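Long-range contacts in adenylate kinase (Schistosoma mansoni, PDB 3UMF), which catalyses the reversible transfer of a phosphoryl group between adenine nucleotides, probably interconverting ATP and AMP with two molecules of ADP: residues V88-V93 / L120-K125; V31-G36 / D114-E119; N56-G61 / C109-D114. One frame throughout, in Å; residues are numbered along the deposited sequence.

Contact 1: residues V88-V93 / L120-K125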
loop_
_atom_site.group_PDB
_atom_site.type_symbol
_atom_site.label_atom_id
_atom_site.label_comp_id
_atom_site.label_asym_id
_atom_site.label_seq_id
_atom_site.Cartn_x
_atom_site.Cartn_y
_atom_site.Cartn_z
ATOM N N VAL A 88 -10.217 13.657 -1.812
ATOM C CA VAL A 88 -8.982 14.335 -1.449
ATOM C C VAL A 88 -8.011 14.244 -2.620
ATOM O O VAL A 88 -7.725 13.148 -3.105
ATOM C CB VAL A 88 -8.349 13.709 -0.196
ATOM C CG1 VAL A 88 -7.125 14.507 0.236
ATOM C CG2 VAL A 88 -9.372 13.648 0.930
ATOM N N PRO A 89 -7.514 15.400 -3.096
ATOM C CA PRO A 89 -6.600 15.408 -4.245
ATOM C C PRO A 89 -5.332 14.597 -3.983
ATOM O O PRO A 89 -4.884 14.512 -2.837
ATOM C CB PRO A 89 -6.251 16.891 -4.402
ATOM C CG PRO A 89 -7.406 17.615 -3.806
ATOM C CD PRO A 89 -7.856 16.762 -2.653
ATOM N N LEU A 90 -4.777 14.005 -5.034
ATOM C CA LEU A 90 -3.558 13.208 -4.921
ATOM C C LEU A 90 -2.395 14.049 -4.399
ATOM O O LEU A 90 -1.557 13.561 -3.642
ATOM C CB LEU A 90 -3.209 12.590 -6.279
ATOM C CG LEU A 90 -1.853 11.899 -6.437
ATOM C CD1 LEU A 90 -1.715 10.729 -5.475
ATOM C CD2 LEU A 90 -1.665 11.437 -7.873
ATOM N N GLU A 91 -2.366 15.317 -4.799
ATOM C CA GLU A 91 -1.319 16.246 -4.389
ATOM C C GLU A 91 -1.246 16.396 -2.867
ATOM O O GLU A 91 -0.159 16.528 -2.300
ATOM C CB GLU A 91 -1.530 17.618 -5.043
ATOM C CG GLU A 91 -1.235 17.661 -6.541
ATOM C CD GLU A 91 -2.270 16.928 -7.378
ATOM O OE1 GLU A 91 -3.430 16.802 -6.928
ATOM O OE2 GLU A 91 -1.923 16.467 -8.487
ATOM N N VAL A 92 -2.403 16.376 -2.210
ATOM C CA VAL A 92 -2.462 16.489 -0.754
ATOM C C VAL A 92 -1.852 15.264 -0.072
ATOM O O VAL A 92 -1.044 15.396 0.848
ATOM C CB VAL A 92 -3.908 16.687 -0.255
ATOM C CG1 VAL A 92 -3.944 16.720 1.264
ATOM C CG2 VAL A 92 -4.503 17.964 -0.834
ATOM N N VAL A 93 -2.242 14.077 -0.528
ATOM C CA VAL A 93 -1.713 12.832 0.014
ATOM C C VAL A 93 -0.210 12.739 -0.228
ATOM O O VAL A 93 0.551 12.331 0.651
ATOM C CB VAL A 93 -2.405 11.607 -0.626
ATOM C CG1 VAL A 93 -1.705 10.316 -0.223
ATOM C CG2 VAL A 93 -3.877 11.566 -0.240
ATOM N N LEU A 120 -2.072 4.274 -11.617
ATOM C CA LEU A 120 -0.797 4.560 -12.269
ATOM C C LEU A 120 -0.284 5.977 -12.010
ATOM O O LEU A 120 0.918 6.180 -11.824
ATOM C CB LEU A 120 -0.896 4.296 -13.775
ATOM C CG LEU A 120 0.421 4.341 -14.553
ATOM C CD1 LEU A 120 1.469 3.511 -13.842
ATOM C CD2 LEU A 120 0.220 3.844 -15.975
ATOM N N ASP A 121 -1.188 6.953 -12.001
ATOM C CA ASP A 121 -0.800 8.342 -11.773
ATOM C C ASP A 121 -0.179 8.523 -10.392
ATOM O O ASP A 121 0.769 9.288 -10.226
ATOM C CB ASP A 121 -1.993 9.287 -11.969
ATOM C CG ASP A 121 -3.186 8.921 -11.100
ATOM O OD1 ASP A 121 -3.144 7.875 -10.420
ATOM O OD2 ASP A 121 -4.177 9.681 -11.105
ATOM N N GLN A 122 -0.709 7.798 -9.410
ATOM C CA GLN A 122 -0.197 7.849 -8.044
ATOM C C GLN A 122 1.248 7.360 -7.969
ATOM O O GLN A 122 2.066 7.926 -7.241
ATOM C CB GLN A 122 -1.082 7.013 -7.112
ATOM C CG GLN A 122 -2.536 7.456 -7.055
ATOM C CD GLN A 122 -3.384 6.551 -6.183
ATOM O OE1 GLN A 122 -2.921 5.511 -5.712
ATOM N NE2 GLN A 122 -4.634 6.942 -5.960
ATOM N N GLY A 123 1.554 6.311 -8.727
ATOM C CA GLY A 123 2.882 5.727 -8.721
ATOM C C GLY A 123 3.928 6.608 -9.380
ATOM O O GLY A 123 4.976 6.890 -8.795
ATOM N N ILE A 124 3.639 7.046 -10.600
ATOM C CA ILE A 124 4.572 7.865 -11.366
ATOM C C ILE A 124 4.849 9.211 -10.689
ATOM O O ILE A 124 6.006 9.619 -10.564
ATOM C CB ILE A 124 4.072 8.080 -12.815
ATOM C CG1 ILE A 124 4.119 6.755 -13.587
ATOM C CG2 ILE A 124 4.908 9.132 -13.528
ATOM C CD1 ILE A 124 3.359 6.779 -14.894
ATOM N N LYS A 125 3.796 9.891 -10.243
ATOM C CA LYS A 125 3.961 11.174 -9.559
ATOM C C LYS A 125 4.737 11.038 -8.251
ATOM O O LYS A 125 5.480 11.941 -7.879
ATOM C CB LYS A 125 2.608 11.841 -9.302
ATOM C CG LYS A 125 1.863 12.253 -10.559
ATOM C CD LYS A 125 0.579 12.984 -10.213
ATOM C CE LYS A 125 -0.457 12.837 -11.313
ATOM N NZ LYS A 125 -1.761 13.447 -10.930
#

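Contact 2: residues V31-G36 / D114-E119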
loop_
_atom_site.group_PDB
_atom_site.type_symbol
_atom_site.label_atom_id
_atom_site.label_comp_id
_atom_site.label_asym_id
_atom_site.label_seq_id
_atom_site.Cartn_x
_atom_site.Cartn_y
_atom_site.Cartn_z
ATOM N N VAL A 31 11.821 2.638 -0.768
ATOM C CA VAL A 31 10.366 2.629 -0.677
ATOM C C VAL A 31 9.755 1.349 -1.231
ATOM O O VAL A 31 10.014 0.963 -2.373
ATOM C CB VAL A 31 9.753 3.837 -1.412
ATOM C CG1 VAL A 31 8.238 3.724 -1.469
ATOM C CG2 VAL A 31 10.174 5.129 -0.732
ATOM N N ILE A 32 8.943 0.693 -0.412
ATOM C CA ILE A 32 8.268 -0.529 -0.816
ATOM C C ILE A 32 6.764 -0.299 -0.903
ATOM O O ILE A 32 6.086 -0.143 0.115
ATOM C CB ILE A 32 8.547 -1.663 0.188
ATOM C CG1 ILE A 32 10.054 -1.915 0.290
ATOM C CG2 ILE A 32 7.812 -2.932 -0.215
ATOM C CD1 ILE A 32 10.449 -2.750 1.486
ATOM N N PHE A 33 6.244 -0.263 -2.123
ATOM C CA PHE A 33 4.805 -0.183 -2.329
ATOM C C PHE A 33 4.178 -1.539 -1.996
ATOM O O PHE A 33 4.706 -2.581 -2.383
ATOM C CB PHE A 33 4.498 0.192 -3.781
ATOM C CG PHE A 33 4.886 1.606 -4.148
ATOM C CD1 PHE A 33 4.894 2.617 -3.200
ATOM C CD2 PHE A 33 5.233 1.923 -5.456
ATOM C CE1 PHE A 33 5.242 3.915 -3.550
ATOM C CE2 PHE A 33 5.579 3.219 -5.810
ATOM C CZ PHE A 33 5.585 4.214 -4.853
ATOM N N VAL A 34 3.061 -1.529 -1.277
ATOM C CA VAL A 34 2.362 -2.770 -0.943
ATOM C C VAL A 34 0.921 -2.759 -1.453
ATOM O O VAL A 34 0.131 -1.870 -1.116
ATOM C CB VAL A 34 2.381 -3.047 0.578
ATOM C CG1 VAL A 34 1.630 -4.335 0.895
ATOM C CG2 VAL A 34 3.813 -3.133 1.077
ATOM N N LEU A 35 0.590 -3.753 -2.272
ATOM C CA LEU A 35 -0.748 -3.878 -2.839
ATOM C C LEU A 35 -1.416 -5.183 -2.417
ATOM O O LEU A 35 -0.758 -6.214 -2.287
ATOM C CB LEU A 35 -0.687 -3.809 -4.371
ATOM C CG LEU A 35 -0.482 -2.423 -4.988
ATOM C CD1 LEU A 35 -0.510 -2.516 -6.505
ATOM C CD2 LEU A 35 -1.546 -1.456 -4.487
ATOM N N GLY A 36 -2.726 -5.129 -2.210
ATOM C CA GLY A 36 -3.488 -6.306 -1.840
ATOM C C GLY A 36 -4.959 -5.994 -1.658
ATOM O O GLY A 36 -5.325 -5.090 -0.904
ATOM N N ASP A 114 1.435 1.308 2.680
ATOM C CA ASP A 114 0.345 0.341 2.683
ATOM C C ASP A 114 -0.785 0.769 1.750
ATOM O O ASP A 114 -1.359 1.848 1.910
ATOM C CB ASP A 114 -0.178 0.163 4.116
ATOM C CG ASP A 114 -1.008 -1.097 4.292
ATOM O OD1 ASP A 114 -1.840 -1.396 3.413
ATOM O OD2 ASP A 114 -0.828 -1.790 5.317
ATOM N N GLY A 115 -1.093 -0.079 0.772
ATOM C CA GLY A 115 -2.198 0.164 -0.142
ATOM C C GLY A 115 -1.956 1.322 -1.096
ATOM O O GLY A 115 -2.877 2.078 -1.410
ATOM N N TYR A 116 -0.715 1.458 -1.557
ATOM C CA TYR A 116 -0.331 2.533 -2.469
ATOM C C TYR A 116 0.776 2.032 -3.391
ATOM O O TYR A 116 1.648 1.291 -2.950
ATOM C CB TYR A 116 0.156 3.747 -1.667
ATOM C CG TYR A 116 0.318 5.025 -2.465
ATOM C CD1 TYR A 116 -0.685 5.987 -2.483
ATOM C CD2 TYR A 116 1.480 5.280 -3.186
ATOM C CE1 TYR A 116 -0.540 7.162 -3.209
ATOM C CE2 TYR A 116 1.632 6.450 -3.914
ATOM C CZ TYR A 116 0.619 7.387 -3.920
ATOM O OH TYR A 116 0.767 8.552 -4.642
ATOM N N PRO A 117 0.736 2.419 -4.680
ATOM C CA PRO A 117 -0.316 3.203 -5.331
ATOM C C PRO A 117 -1.424 2.306 -5.872
ATOM O O PRO A 117 -1.155 1.192 -6.314
ATOM C CB PRO A 117 0.426 3.846 -6.500
ATOM C CG PRO A 117 1.429 2.814 -6.892
ATOM C CD PRO A 117 1.842 2.123 -5.609
ATOM N N ARG A 118 -2.659 2.794 -5.848
ATOM C CA ARG A 118 -3.779 2.027 -6.378
ATOM C C ARG A 118 -3.970 2.299 -7.869
ATOM O O ARG A 118 -4.587 1.505 -8.578
ATOM C CB ARG A 118 -5.060 2.342 -5.601
ATOM C CG ARG A 118 -4.998 1.962 -4.124
ATOM C CD ARG A 118 -6.259 2.384 -3.378
ATOM N NE ARG A 118 -7.450 1.685 -3.855
ATOM C CZ ARG A 118 -7.919 0.556 -3.330
ATOM N NH1 ARG A 118 -7.300 -0.011 -2.304
ATOM N NH2 ARG A 118 -9.011 -0.006 -3.830
ATOM N N GLU A 119 -3.435 3.423 -8.337
ATOM C CA GLU A 119 -3.550 3.808 -9.742
ATOM C C GLU A 119 -2.206 4.291 -10.294
ATOM O O GLU A 119 -1.313 4.674 -9.534
ATOM C CB GLU A 119 -4.639 4.872 -9.924
ATOM C CG GLU A 119 -6.031 4.405 -9.497
ATOM C CD GLU A 119 -7.091 5.486 -9.607
ATOM O OE1 GLU A 119 -7.173 6.138 -10.669
ATOM O OE2 GLU A 119 -7.848 5.675 -8.631
#

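Contact 3: residues N56-G61 / C109-D114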
loop_
_atom_site.group_PDB
_atom_site.type_symbol
_atom_site.label_atom_id
_atom_site.label_comp_id
_atom_site.label_asym_id
_atom_site.label_seq_id
_atom_site.Cartn_x
_atom_site.Cartn_y
_atom_site.Cartn_z
ATOM N N ASN A 56 9.573 1.760 8.604
ATOM C CA ASN A 56 8.545 2.780 8.808
ATOM C C ASN A 56 7.286 2.343 8.066
ATOM O O ASN A 56 7.365 1.800 6.963
ATOM C CB ASN A 56 9.011 4.148 8.314
ATOM C CG ASN A 56 10.166 4.702 9.134
ATOM O OD1 ASN A 56 11.284 4.844 8.639
ATOM N ND2 ASN A 56 9.894 5.026 10.395
ATOM N N HIS A 57 6.126 2.557 8.674
ATOM C CA HIS A 57 4.872 2.129 8.070
ATOM C C HIS A 57 3.968 3.335 7.833
ATOM O O HIS A 57 3.542 4.001 8.778
ATOM C CB HIS A 57 4.185 1.083 8.954
ATOM C CG HIS A 57 3.026 0.394 8.299
ATOM N ND1 HIS A 57 2.243 -0.527 8.959
ATOM C CD2 HIS A 57 2.518 0.489 7.047
ATOM C CE1 HIS A 57 1.301 -0.968 8.144
ATOM N NE2 HIS A 57 1.446 -0.367 6.977
ATOM N N LEU A 58 3.692 3.615 6.565
ATOM C CA LEU A 58 2.889 4.774 6.198
ATOM C C LEU A 58 1.619 4.356 5.467
ATOM O O LEU A 58 1.637 3.442 4.647
ATOM C CB LEU A 58 3.691 5.717 5.293
ATOM C CG LEU A 58 5.002 6.325 5.800
ATOM C CD1 LEU A 58 5.616 7.197 4.714
ATOM C CD2 LEU A 58 4.783 7.126 7.075
ATOM N N SER A 59 0.520 5.040 5.765
ATOM C CA SER A 59 -0.723 4.853 5.030
ATOM C C SER A 59 -1.385 6.212 4.840
ATOM O O SER A 59 -1.259 7.087 5.695
ATOM C CB SER A 59 -1.656 3.896 5.770
ATOM O OG SER A 59 -2.181 4.492 6.943
ATOM N N SER A 60 -2.082 6.389 3.722
ATOM C CA SER A 60 -2.712 7.668 3.428
ATOM C C SER A 60 -3.783 7.990 4.462
ATOM O O SER A 60 -3.907 9.134 4.894
ATOM C CB SER A 60 -3.298 7.677 2.014
ATOM O OG SER A 60 -4.331 6.720 1.875
ATOM N N GLY A 61 -4.536 6.968 4.864
ATOM C CA GLY A 61 -5.560 7.108 5.885
ATOM C C GLY A 61 -5.050 7.673 7.200
ATOM O O GLY A 61 -5.656 8.586 7.762
ATOM N N CYS A 109 15.697 3.898 6.926
ATOM C CA CYS A 109 15.657 4.333 5.530
ATOM C C CYS A 109 14.549 3.656 4.724
ATOM O O CYS A 109 14.227 4.091 3.618
ATOM C CB CYS A 109 17.013 4.097 4.849
ATOM S SG CYS A 109 17.422 2.359 4.551
ATOM N N HIS A 110 13.969 2.592 5.273
ATOM C CA HIS A 110 12.919 1.857 4.567
ATOM C C HIS A 110 11.523 2.365 4.916
ATOM O O HIS A 110 11.249 2.747 6.055
ATOM C CB HIS A 110 12.991 0.357 4.864
ATOM C CG HIS A 110 14.302 -0.277 4.522
ATOM N ND1 HIS A 110 15.373 -0.287 5.389
ATOM C CD2 HIS A 110 14.706 -0.949 3.418
ATOM C CE1 HIS A 110 16.385 -0.927 4.829
ATOM N NE2 HIS A 110 16.005 -1.340 3.634
ATOM N N PHE A 111 10.642 2.350 3.924
ATOM C CA PHE A 111 9.254 2.738 4.111
ATOM C C PHE A 111 8.340 1.735 3.428
ATOM O O PHE A 111 8.481 1.476 2.231
ATOM C CB PHE A 111 9.005 4.133 3.527
ATOM C CG PHE A 111 9.709 5.235 4.262
ATOM C CD1 PHE A 111 11.016 5.574 3.950
ATOM C CD2 PHE A 111 9.063 5.934 5.272
ATOM C CE1 PHE A 111 11.666 6.587 4.632
ATOM C CE2 PHE A 111 9.712 6.952 5.957
ATOM C CZ PHE A 111 11.012 7.276 5.634
ATOM N N LEU A 112 7.423 1.157 4.197
ATOM C CA LEU A 112 6.327 0.384 3.631
ATOM C C LEU A 112 5.148 1.324 3.443
ATOM O O LEU A 112 4.641 1.886 4.417
ATOM C CB LEU A 112 5.909 -0.747 4.578
ATOM C CG LEU A 112 6.711 -2.047 4.616
ATOM C CD1 LEU A 112 6.146 -2.975 5.683
ATOM C CD2 LEU A 112 6.689 -2.729 3.263
ATOM N N ILE A 113 4.720 1.519 2.200
ATOM C CA ILE A 113 3.513 2.296 1.946
ATOM C C ILE A 113 2.351 1.341 1.720
ATOM O O ILE A 113 2.282 0.664 0.692
ATOM C CB ILE A 113 3.641 3.214 0.719
ATOM C CG1 ILE A 113 5.071 3.740 0.571
ATOM C CG2 ILE A 113 2.625 4.351 0.812
ATOM C CD1 ILE A 113 5.488 4.734 1.626
ATOM N N ASP A 114 1.435 1.308 2.680
ATOM C CA ASP A 114 0.345 0.341 2.683
ATOM C C ASP A 114 -0.785 0.769 1.750
ATOM O O ASP A 114 -1.359 1.848 1.910
ATOM C CB ASP A 114 -0.178 0.163 4.116
ATOM C CG ASP A 114 -1.008 -1.097 4.292
ATOM O OD1 ASP A 114 -1.840 -1.396 3.413
ATOM O OD2 ASP A 114 -0.828 -1.790 5.317
HETATM O O HOH W 1 -2.093 4.517 1.498
#

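Contact 1: residues V88-V93 / L120-K125
Leu90 and Lys125 meet at the surface where the first turns of two helices, 90-104 and 120-129, come together on the flank of the P-loop kinase fold. The contact is small, 179 Å² over both sides, and no hydrogen bond crosses it, so the shapes of a few side chains determine how it fits. Leu90 carries most of the contact. With its CG opposite the backbone N (chi1 171°), the side chain is swung beside its own carbonyl and sends its two methyls to different partners. CD1 settles against the aliphatic stem of Gln122, 3.7 Å from CG, while CD2 lies 3.6 Å from CD of Lys125 and a similar 3.7 Å from its NZ. The leucine thus runs aslant to both chains, one branch to each.

Lys125 is extended from CG to its amino group, and this lets its methylenes pass along the CD2 branch before NZ arrives beside Glu91. The glutamate starts out turned aside from the partner helix, but a bend at chi2 (71°) brings the carboxylate round toward it. The resulting salt bridge is long, with OE2 of Glu91 3.9 Å from NZ of Lys125, and probably adds only modest attraction at this surface position.

Gln122 divides its work between stem and amide oxygen. The stem serves the apolar contact, whereas OE1 turns back to the loop before its own helix and accepts a hydrogen bond from Arg118 N, with a weaker one from Glu119 N. Deeper in, Leu90 also rests on Tyr116. CD2 of Leu90 also passes 4.0 Å from the carbonyl O of Asp121, an oxygen that already accepts the helical bond from Lys125 N.

Contact 2: residues V31-G36 / D114-E119
Phe33 and Pro117 make the central contact between strand 30-35, which leads into the P-loop, and the DGYPR segment of the adenylate kinase family. CG of Phe33 lies anti to its own carbonyl carbon, beside the backbone N, which sets the ring alongside Pro117. CD of Pro117 sits over one face of the phenylalanine ring in a CH-pi contact, 3.7 Å from its centroid and 25° off the ring normal. Tyr116 lies alongside and points the same way as Phe33, its edge turned to the phenylalanine face in an offset edge-to-face pair with planes at 62°. Between the two rings the closest atoms are CE1 of Phe33 and CD2 of Tyr116, 4.0 Å apart. The peptide joining Tyr116 to Pro117 is cis, and the carbonyl O of Tyr116 comes to 3.2 Å from CB of Phe33.

Farther along the strand, CD2 of Leu35 presses on the carbonyl O of Pro117 at 3.2 Å. The backbone grip is modest: Val34 O accepts a weak, bent bond from Gly115 N at 2.9 Å and a longer weak one from Tyr116 N. Gly115 has a positive phi (69°), which turns the chain out of strand 110-114 just after Asp114 has paired in parallel with Val34.

A second shell surrounds this arrangement. Phe126, on helix 120-129, meets the Phe33 ring edge to face. The Asp114 carboxylate takes a salt bridge from Lys42 through OD1, tying the start of the segment to the P-loop lysine. The far end of the tyrosine is also anchored, since Tyr116 OH probably hydrogen-bonds to the backbone O of Gln122.

Contact 3: residues N56-G61 / C109-D114
His57 and Asp114 are brought together by matching first torsions: each has its CG opposite its backbone N, with chi1 -169° in the histidine and -163° in the aspartate. The imidazole leans forward along its strand while the carboxylate reaches across to it, so that NE2 of His57 donates to OD2 of Asp114, at 3.2 Å. The oxygen offers its anti lone pair and lies in the imidazole plane, and ring and carboxylate are nearly coplanar, 17° apart. Asp114 CB also sits at the ring edge, 3.3 Å from NE2 of His57.

The strands that carry this pair, 56-58 and 110-114, run parallel at one edge of the five-stranded sheet. Leu58 is held through both its backbone N and its backbone O, its N bonding to Leu112 O at 2.9 Å and its O accepting from Asp114 N at the same distance. Asn56 continues the pattern with its backbone, O accepting from Leu112 N and N donating to His110 O.

The face opposite His57 carries Asn56, Leu58, Phe111 and Ile113. CD2 of Phe111 touches CB of Asn56 at 3.5 Å and CD1 of Leu58 at 3.7 Å, while the same leucine methyl meets CD1 of Ile113 at 4.0 Å; Met101 of helix 90-104 packs on Leu58 and Phe111. Where the edge strand gives way to helix 60-68, Ser59 OG caps Asp62 N, and a water accepts from Ser60 N and donates to Asp114 O.

With OD1 of Asp114 already held by Lys42, the histidine bond to OD2 gives the carboxylate a second tether. The two together should fix its rotation, linking the edge strand to the P-loop lysine through one aspartate.

Overall arrangement
All three contacts belong to the kinase core and draw one partner from the run 109-125. Contacts 2 and 3 have centres about 9 Å apart and share Asp114; they join strands 56-58, 110-114 and 30-35, the first three in the order across the parallel sheet. Contact 1 lies outside the sheet, between helices 90-104 and 120-129, its centre about 12 Å from that of contact 2 and about 15 Å from that of contact 3. In sequence 31-36 comes first, then 56-61, 88-93, 109-114, 114-119 and 120-125, so one continuous run meets three earlier segments. It thereby connects the P-loop strand, the sheet edge and the helical surface of a probable nucleotide-binding core.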